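Local structure of DNA polymerase III subunit beta (Deinococcus radiodurans, 4TRT) at residues A[126-130]-A[131-135]; A[158-162]-A[163-167]; A[194-197]-A[198-202]. The protein probably tethers DNA polymerases and other proteins to DNA, giving processive synthesis, as a ring-shaped head-to-tail homodimer around the duplex. All coordinates share one frame; numbering follows the deposited sequence. Where two conformers were deposited one is given.

Contact 1 (A[126-130]-A[131-135])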
loop_
_atom_site.group_PDB
_atom_site.type_symbol
_atom_site.label_atom_id
_atom_site.label_comp_id
_atom_site.label_asym_id
_atom_site.label_seq_id
_atom_site.Cartn_x
_atom_site.Cartn_y
_atom_site.Cartn_z
ATOM N N VAL A 126 -4.620 14.845 -35.916
ATOM C CA VAL A 126 -5.922 14.391 -35.433
ATOM C C VAL A 126 -6.194 15.042 -34.093
ATOM O O VAL A 126 -5.267 15.426 -33.380
ATOM C CB VAL A 126 -5.990 12.859 -35.219
ATOM C CG1 VAL A 126 -7.364 12.324 -35.606
ATOM C CG2 VAL A 126 -4.914 12.151 -36.009
ATOM N N SER A 127 -7.469 15.147 -33.756
ATOM C CA SER A 127 -7.914 15.674 -32.477
ATOM C C SER A 127 -9.005 14.763 -31.918
ATOM O O SER A 127 -9.956 14.437 -32.615
ATOM C CB SER A 127 -8.443 17.090 -32.672
ATOM O OG SER A 127 -8.926 17.639 -31.462
ATOM N N LEU A 128 -8.852 14.319 -30.675
ATOM C CA LEU A 128 -9.918 13.569 -29.993
ATOM C C LEU A 128 -10.009 14.003 -28.534
ATOM O O LEU A 128 -9.223 14.832 -28.075
ATOM C CB LEU A 128 -9.690 12.047 -30.088
ATOM C CG LEU A 128 -8.250 11.586 -29.978
ATOM C CD1 LEU A 128 -7.842 11.603 -28.516
ATOM C CD2 LEU A 128 -8.058 10.199 -30.575
ATOM N N ASP A 129 -10.978 13.459 -27.808
ATOM C CA ASP A 129 -11.082 13.743 -26.381
ATOM C C ASP A 129 -10.172 12.809 -25.576
ATOM O O ASP A 129 -10.308 11.589 -25.655
ATOM C CB ASP A 129 -12.511 13.610 -25.880
ATOM C CG ASP A 129 -12.639 14.016 -24.427
ATOM O OD1 ASP A 129 -12.817 15.225 -24.152
ATOM O OD2 ASP A 129 -12.529 13.131 -23.561
ATOM N N GLY A 130 -9.265 13.397 -24.794
ATOM C CA GLY A 130 -8.297 12.622 -24.011
ATOM C C GLY A 130 -8.897 11.702 -22.962
ATOM O O GLY A 130 -8.378 10.617 -22.710
ATOM N N GLY A 131 -9.989 12.135 -22.345
ATOM C CA GLY A 131 -10.707 11.319 -21.366
ATOM C C GLY A 131 -11.346 10.086 -21.991
ATOM O O GLY A 131 -11.285 9.000 -21.430
ATOM N N GLU A 132 -11.960 10.266 -23.156
ATOM C CA GLU A 132 -12.552 9.156 -23.891
ATOM C C GLU A 132 -11.449 8.182 -24.278
ATOM O O GLU A 132 -11.581 6.971 -24.101
ATOM C CB GLU A 132 -13.271 9.645 -25.150
ATOM C CG GLU A 132 -14.532 10.471 -24.900
ATOM C CD GLU A 132 -15.749 9.636 -24.545
ATOM O OE1 GLU A 132 -15.648 8.387 -24.480
ATOM O OE2 GLU A 132 -16.817 10.240 -24.322
ATOM N N LEU A 133 -10.353 8.719 -24.800
ATOM C CA LEU A 133 -9.235 7.885 -25.238
ATOM C C LEU A 133 -8.617 7.112 -24.071
ATOM O O LEU A 133 -8.315 5.936 -24.201
ATOM C CB LEU A 133 -8.179 8.744 -25.931
ATOM C CG LEU A 133 -6.955 7.986 -26.443
ATOM C CD1 LEU A 133 -7.381 6.987 -27.514
ATOM C CD2 LEU A 133 -5.942 8.973 -27.018
ATOM N N SER A 134 -8.433 7.776 -22.937
ATOM C CA SER A 134 -7.877 7.143 -21.748
ATOM C C SER A 134 -8.737 5.996 -21.222
ATOM O O SER A 134 -8.225 4.929 -20.904
ATOM C CB SER A 134 -7.692 8.177 -20.640
ATOM O OG SER A 134 -7.054 7.581 -19.519
ATOM N N ARG A 135 -10.042 6.217 -21.118
ATOM C CA ARG A 135 -10.937 5.155 -20.635
ATOM C C ARG A 135 -10.993 3.993 -21.652
ATOM O O ARG A 135 -11.022 2.842 -21.252
ATOM C CB ARG A 135 -12.317 5.715 -20.225
ATOM C CG ARG A 135 -12.408 6.078 -18.735
ATOM C CD ARG A 135 -13.695 6.776 -18.319
ATOM N NE ARG A 135 -13.554 8.236 -18.371
ATOM C CZ ARG A 135 -13.874 9.028 -19.400
ATOM N NH1 ARG A 135 -14.385 8.533 -20.518
ATOM N NH2 ARG A 135 -13.684 10.343 -19.303
#

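Contact 2 (A[158-162]-A[163-167])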
loop_
_atom_site.group_PDB
_atom_site.type_symbol
_atom_site.label_atom_id
_atom_site.label_comp_id
_atom_site.label_asym_id
_atom_site.label_seq_id
_atom_site.Cartn_x
_atom_site.Cartn_y
_atom_site.Cartn_z
ATOM N N LEU A 158 -5.131 1.463 -32.735
ATOM C CA LEU A 158 -6.131 2.523 -32.815
ATOM C C LEU A 158 -6.642 2.599 -34.255
ATOM O O LEU A 158 -5.849 2.707 -35.190
ATOM C CB LEU A 158 -5.516 3.858 -32.395
ATOM C CG LEU A 158 -6.460 5.068 -32.507
ATOM C CD1 LEU A 158 -7.580 4.925 -31.490
ATOM C CD2 LEU A 158 -5.731 6.381 -32.281
ATOM N N GLU A 159 -7.960 2.523 -34.424
ATOM C CA GLU A 159 -8.623 2.623 -35.725
ATOM C C GLU A 159 -9.499 3.857 -35.755
ATOM O O GLU A 159 -10.187 4.140 -34.767
ATOM C CB GLU A 159 -9.587 1.454 -35.930
ATOM C CG GLU A 159 -8.980 0.089 -36.088
ATOM C CD GLU A 159 -10.032 -1.007 -36.162
ATOM O OE1 GLU A 159 -11.235 -0.710 -36.266
ATOM O OE2 GLU A 159 -9.653 -2.190 -36.116
ATOM N N HIS A 160 -9.514 4.564 -36.883
ATOM C CA HIS A 160 -10.462 5.665 -37.094
ATOM C C HIS A 160 -11.564 5.278 -38.049
ATOM O O HIS A 160 -11.317 4.613 -39.058
ATOM C CB HIS A 160 -9.743 6.912 -37.580
ATOM C CG HIS A 160 -9.025 7.650 -36.482
ATOM N ND1 HIS A 160 -7.751 7.380 -36.134
ATOM C CD2 HIS A 160 -9.460 8.663 -35.636
ATOM C CE1 HIS A 160 -7.390 8.193 -35.125
ATOM N NE2 HIS A 160 -8.438 8.976 -34.824
ATOM N N HIS A 161 -12.791 5.681 -37.714
ATOM C CA HIS A 161 -13.985 5.401 -38.530
ATOM C C HIS A 161 -14.887 6.608 -38.553
ATOM O O HIS A 161 -16.035 6.535 -38.110
ATOM C CB HIS A 161 -14.789 4.215 -37.974
ATOM C CG HIS A 161 -13.993 2.945 -37.785
ATOM N ND1 HIS A 161 -13.904 1.996 -38.740
ATOM C CD2 HIS A 161 -13.275 2.467 -36.684
ATOM C CE1 HIS A 161 -13.145 0.971 -38.283
ATOM N NE2 HIS A 161 -12.770 1.258 -37.026
ATOM N N GLY A 162 -14.371 7.737 -39.031
ATOM C CA GLY A 162 -15.205 8.917 -39.261
ATOM C C GLY A 162 -15.687 9.613 -37.995
ATOM O O GLY A 162 -14.961 10.395 -37.392
ATOM N N GLU A 163 -16.925 9.328 -37.598
ATOM C CA GLU A 163 -17.504 9.896 -36.378
ATOM C C GLU A 163 -17.024 9.185 -35.099
ATOM O O GLU A 163 -17.287 9.651 -33.990
ATOM C CB GLU A 163 -19.036 9.838 -36.430
ATOM C CG GLU A 163 -19.676 10.696 -37.512
ATOM C CD GLU A 163 -21.187 10.523 -37.583
ATOM O OE1 GLU A 163 -21.755 9.793 -36.742
ATOM O OE2 GLU A 163 -21.812 11.116 -38.486
ATOM N N SER A 164 -16.335 8.058 -35.241
ATOM C CA SER A 164 -15.876 7.313 -34.061
ATOM C C SER A 164 -14.541 6.630 -34.314
ATOM O O SER A 164 -14.062 6.542 -35.448
ATOM C CB SER A 164 -16.943 6.291 -33.616
ATOM O OG SER A 164 -16.771 5.039 -34.246
ATOM N N ALA A 165 -13.937 6.179 -33.224
ATOM C CA ALA A 165 -12.668 5.489 -33.263
ATOM C C ALA A 165 -12.764 4.232 -32.390
ATOM O O ALA A 165 -13.727 4.063 -31.634
ATOM C CB ALA A 165 -11.573 6.407 -32.750
ATOM N N ARG A 166 -11.754 3.376 -32.481
ATOM C CA ARG A 166 -11.761 2.108 -31.770
ATOM C C ARG A 166 -10.353 1.752 -31.341
ATOM O O ARG A 166 -9.400 1.952 -32.105
ATOM C CB ARG A 166 -12.299 1.012 -32.692
ATOM C CG ARG A 166 -12.066 -0.401 -32.194
ATOM C CD ARG A 166 -12.663 -1.414 -33.151
ATOM N NE ARG A 166 -14.099 -1.471 -33.014
ATOM C CZ ARG A 166 -14.865 -2.443 -33.485
ATOM N NH1 ARG A 166 -14.340 -3.456 -34.169
ATOM N NH2 ARG A 166 -16.166 -2.398 -33.270
ATOM N N VAL A 167 -10.211 1.231 -30.122
ATOM C CA VAL A 167 -8.948 0.612 -29.715
ATOM C C VAL A 167 -9.153 -0.874 -29.525
ATOM O O VAL A 167 -10.215 -1.304 -29.084
ATOM C CB VAL A 167 -8.331 1.210 -28.430
ATOM C CG1 VAL A 167 -7.725 2.581 -28.719
ATOM C CG2 VAL A 167 -9.355 1.245 -27.302
#

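Contact 3 (A[194-197]-A[198-202])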
loop_
_atom_site.group_PDB
_atom_site.type_symbol
_atom_site.label_atom_id
_atom_site.label_comp_id
_atom_site.label_asym_id
_atom_site.label_seq_id
_atom_site.Cartn_x
_atom_site.Cartn_y
_atom_site.Cartn_z
ATOM N N ARG A 194 3.268 -0.594 -23.018
ATOM C CA ARG A 194 3.903 0.209 -21.936
ATOM C C ARG A 194 3.800 1.728 -22.181
ATOM O O ARG A 194 3.708 2.508 -21.240
ATOM C CB ARG A 194 5.363 -0.168 -21.732
ATOM C CG ARG A 194 5.598 -1.531 -21.100
ATOM C CD ARG A 194 7.074 -1.931 -21.065
ATOM N NE ARG A 194 7.953 -0.834 -20.577
ATOM C CZ ARG A 194 8.863 -0.144 -21.289
ATOM N NH1 ARG A 194 9.102 -0.407 -22.576
ATOM N NH2 ARG A 194 9.564 0.837 -20.696
ATOM N N SER A 195 3.784 2.147 -23.436
ATOM C CA SER A 195 3.518 3.555 -23.752
ATOM C C SER A 195 2.045 3.941 -23.547
ATOM O O SER A 195 1.731 5.079 -23.162
ATOM C CB SER A 195 3.953 3.875 -25.181
ATOM O OG SER A 195 5.345 3.747 -25.296
ATOM N N VAL A 196 1.129 3.004 -23.779
ATOM C CA VAL A 196 -0.271 3.237 -23.409
ATOM C C VAL A 196 -0.410 3.470 -21.892
ATOM O O VAL A 196 -1.145 4.359 -21.473
ATOM C CB VAL A 196 -1.193 2.108 -23.905
ATOM C CG1 VAL A 196 -2.574 2.206 -23.271
ATOM C CG2 VAL A 196 -1.294 2.158 -25.417
ATOM N N ASP A 197 0.321 2.706 -21.081
ATOM C CA ASP A 197 0.302 2.891 -19.627
ATOM C C ASP A 197 0.708 4.312 -19.232
ATOM O O ASP A 197 0.103 4.912 -18.342
ATOM C CB ASP A 197 1.238 1.911 -18.928
ATOM C CG ASP A 197 0.790 0.476 -19.057
ATOM O OD1 ASP A 197 -0.424 0.228 -19.192
ATOM O OD2 ASP A 197 1.662 -0.412 -19.034
ATOM N N GLU A 198 1.729 4.842 -19.907
ATOM C CA GLU A 198 2.189 6.196 -19.639
ATOM C C GLU A 198 1.141 7.200 -20.097
ATOM O O GLU A 198 0.931 8.204 -19.427
ATOM C CB GLU A 198 3.526 6.481 -20.338
ATOM C CG GLU A 198 4.667 5.556 -19.936
ATOM C CD GLU A 198 4.949 5.530 -18.444
ATOM O OE1 GLU A 198 4.588 6.483 -17.708
ATOM O OE2 GLU A 198 5.532 4.519 -17.992
ATOM N N LEU A 199 0.502 6.923 -21.239
ATOM C CA LEU A 199 -0.512 7.809 -21.785
ATOM C C LEU A 199 -1.693 7.912 -20.832
ATOM O O LEU A 199 -2.178 9.002 -20.566
ATOM C CB LEU A 199 -0.971 7.360 -23.175
ATOM C CG LEU A 199 -0.138 7.836 -24.359
ATOM C CD1 LEU A 199 -0.532 7.122 -25.648
ATOM C CD2 LEU A 199 -0.260 9.349 -24.509
ATOM N N ILE A 200 -2.127 6.774 -20.306
ATOM C CA ILE A 200 -3.205 6.736 -19.334
ATOM C C ILE A 200 -2.903 7.636 -18.134
ATOM O O ILE A 200 -3.789 8.311 -17.632
ATOM C CB ILE A 200 -3.507 5.289 -18.874
ATOM C CG1 ILE A 200 -4.133 4.497 -20.013
ATOM C CG2 ILE A 200 -4.442 5.266 -17.658
ATOM C CD1 ILE A 200 -4.161 3.006 -19.752
ATOM N N ARG A 201 -1.654 7.660 -17.694
ATOM C CA ARG A 201 -1.290 8.466 -16.536
ATOM C C ARG A 201 -1.324 9.974 -16.792
ATOM O O ARG A 201 -1.471 10.740 -15.850
ATOM C CB ARG A 201 0.072 8.030 -16.020
ATOM C CG ARG A 201 -0.013 6.647 -15.383
ATOM C CD ARG A 201 1.334 6.018 -15.084
ATOM N NE ARG A 201 1.165 4.660 -14.580
ATOM C CZ ARG A 201 0.905 4.363 -13.309
ATOM N NH1 ARG A 201 0.793 5.330 -12.416
ATOM N NH2 ARG A 201 0.759 3.099 -12.934
ATOM N N VAL A 202 -1.223 10.402 -18.052
ATOM C CA VAL A 202 -1.214 11.853 -18.369
ATOM C C VAL A 202 -2.482 12.403 -19.038
ATOM O O VAL A 202 -2.726 13.604 -18.989
ATOM C CB VAL A 202 0.018 12.271 -19.212
ATOM C CG1 VAL A 202 1.325 11.891 -18.519
ATOM C CG2 VAL A 202 -0.040 11.708 -20.609
#

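Contact 1 (A[126-130]-A[131-135])
Asp129 ends strand 126-129 and caps helix 130-140 by reaching forward with its carboxylate to the backbone N of Glu132. It holds the N-cap position, with Gly130 as the first helical residue. CG lies anti to the backbone N (chi1 -175°), which swings the carboxylate toward the first helical turn. Asp129 CB touches the aliphatic part of Glu132, 3.9 Å from its CG. At the tip, OD2 of Asp129 accepts from Glu132 N at 2.9 Å, with its anti lone pair and an N-H...O angle of 155°. Asp129 OD2 is also 3.0 Å from Gly131 N. The other oxygen, OD1, accepts from Gly206 N, so bonds at both oxygens restrain the carboxylate's rotation. Behind the cap the helical bonds begin: Leu133 N reaches Asp129 O at 3.0 Å, and Ser134 N reaches Gly130 O at 2.9 Å. On the apolar side Leu128 CD1 meets Leu133 CD2 at 3.6 Å. Leu133 also packs on Phe180 and Phe210, which ties the helix start to two sheets. Without the carboxylate, as with an alanine here, Glu132 N and Gly206 N are likely to lose this acceptor and the helix start to be held less firmly. The carboxylate lies where the helix presents its first N-H groups, and its negative charge is probably favoured there.

Contact 2 (A[158-162]-A[163-167])
Residues 158-161 and 164-167 pair as the two arms of an antiparallel beta hairpin in the central domain. A type II' turn from His161 to Ser164 joins them, with Gly162 at positive phi (71°). Glu159 and Arg166 form a hydrogen-bonded pair: Glu159 N to Arg166 O is 2.8 Å and Arg166 N to Glu159 O is 2.9 Å. Next to the turn, His161 N gives a 2.7 Å bond to Ser164 O. Glu159 and Arg166 lie side by side on one face, pointing the same way. Glu159 CG lies anti to the carbonyl carbon (chi1 -68°); the extended chain carries the carboxylate to Arg166 CD and His161. OE1 of Glu159 rests 3.5 Å from Arg166 CD, but no guanidinium N-H points at it. Instead it accepts from His161 NE2 at 2.6 Å, in the imidazole plane and on its anti lone pair. Arg166 forms its salt bridge with Asp179, while Glu159 OE2 has Lys157 and Tyr238 as partners. On the other face Leu158 CD1 meets Val167 CG1 at 3.6 Å, and Ala165 lies beside them. Phe180 of strand 175-181 packs on all three. Strand 189-192 pairs with the first arm, and helix 130-140 packs on Val167.

Contact 3 (A[194-197]-A[198-202])
Residues 194-202 lie on one alpha helix, 193-202, and the contact joins successive turns through i to i+4 pairs such as Val196 with Ile200. The helix belongs to the central domain. In this family such helices line the inside of the ring.

The backbone bonds come first. Leu199 N donates to Ser195 O at 2.9 Å. Ile200 N donates to Val196 O, also at 2.9 Å, with an N-H...O angle of 166°. The bonds at either end of this series are weak: Glu198 N to Arg194 O and Arg201 N to Asp197 O are each 3.3 Å.

Charged groups add little between the turns. Arg194 NH2 and Glu198 OE2 are 6.1 Å apart, too far for a salt bridge. CG of Glu198 lies anti to the carbonyl carbon (chi1 -59°), which sets it 3.5 Å from Arg194 O; the chain then bends at chi2. Asp197 turns its carboxylate to a partner elsewhere, forming a salt bridge with Arg141.

The apolar side chains link the helix to its surroundings. Val196, Leu199 and Ile200 all touch Phe137 of helix 130-140. Leu199 and Val202 also rest on Met226 of strand 224-229, so the helix is held between a second helix and a sheet. Ile200 has CG1 anti to its carbonyl carbon (chi1 -69°), which lays that branch back over the preceding turn. CG1 of Ile200 comes 3.3 Å from Val196 O. Beyond it, Ile200 CD1 ends 3.9 Å from Val196 CG1.

All three contacts lie in the central domain, in chain order. Contact 1 leads from edge strand 126-129 into helix 130-140, contact 2 is the following hairpin, and contact 3 is the domain's other helix. Contacts 1 and 2 have centres about 11 Å apart and touch where Val126 CG1 packs 3.6 Å from His160 NE2. Contacts 1 and 3, centres about 13 Å apart, touch between the helices. Contacts 2 and 3 do not touch: centres about 19 Å, nearest atoms about 7 Å apart. Helix 130-140 packs on the hairpin through Val167 and on helix 193-202 through Phe137. The hairpin and strand 126-129 belong to different sheets. The helix pair is consistent with the ring's helical lining around DNA.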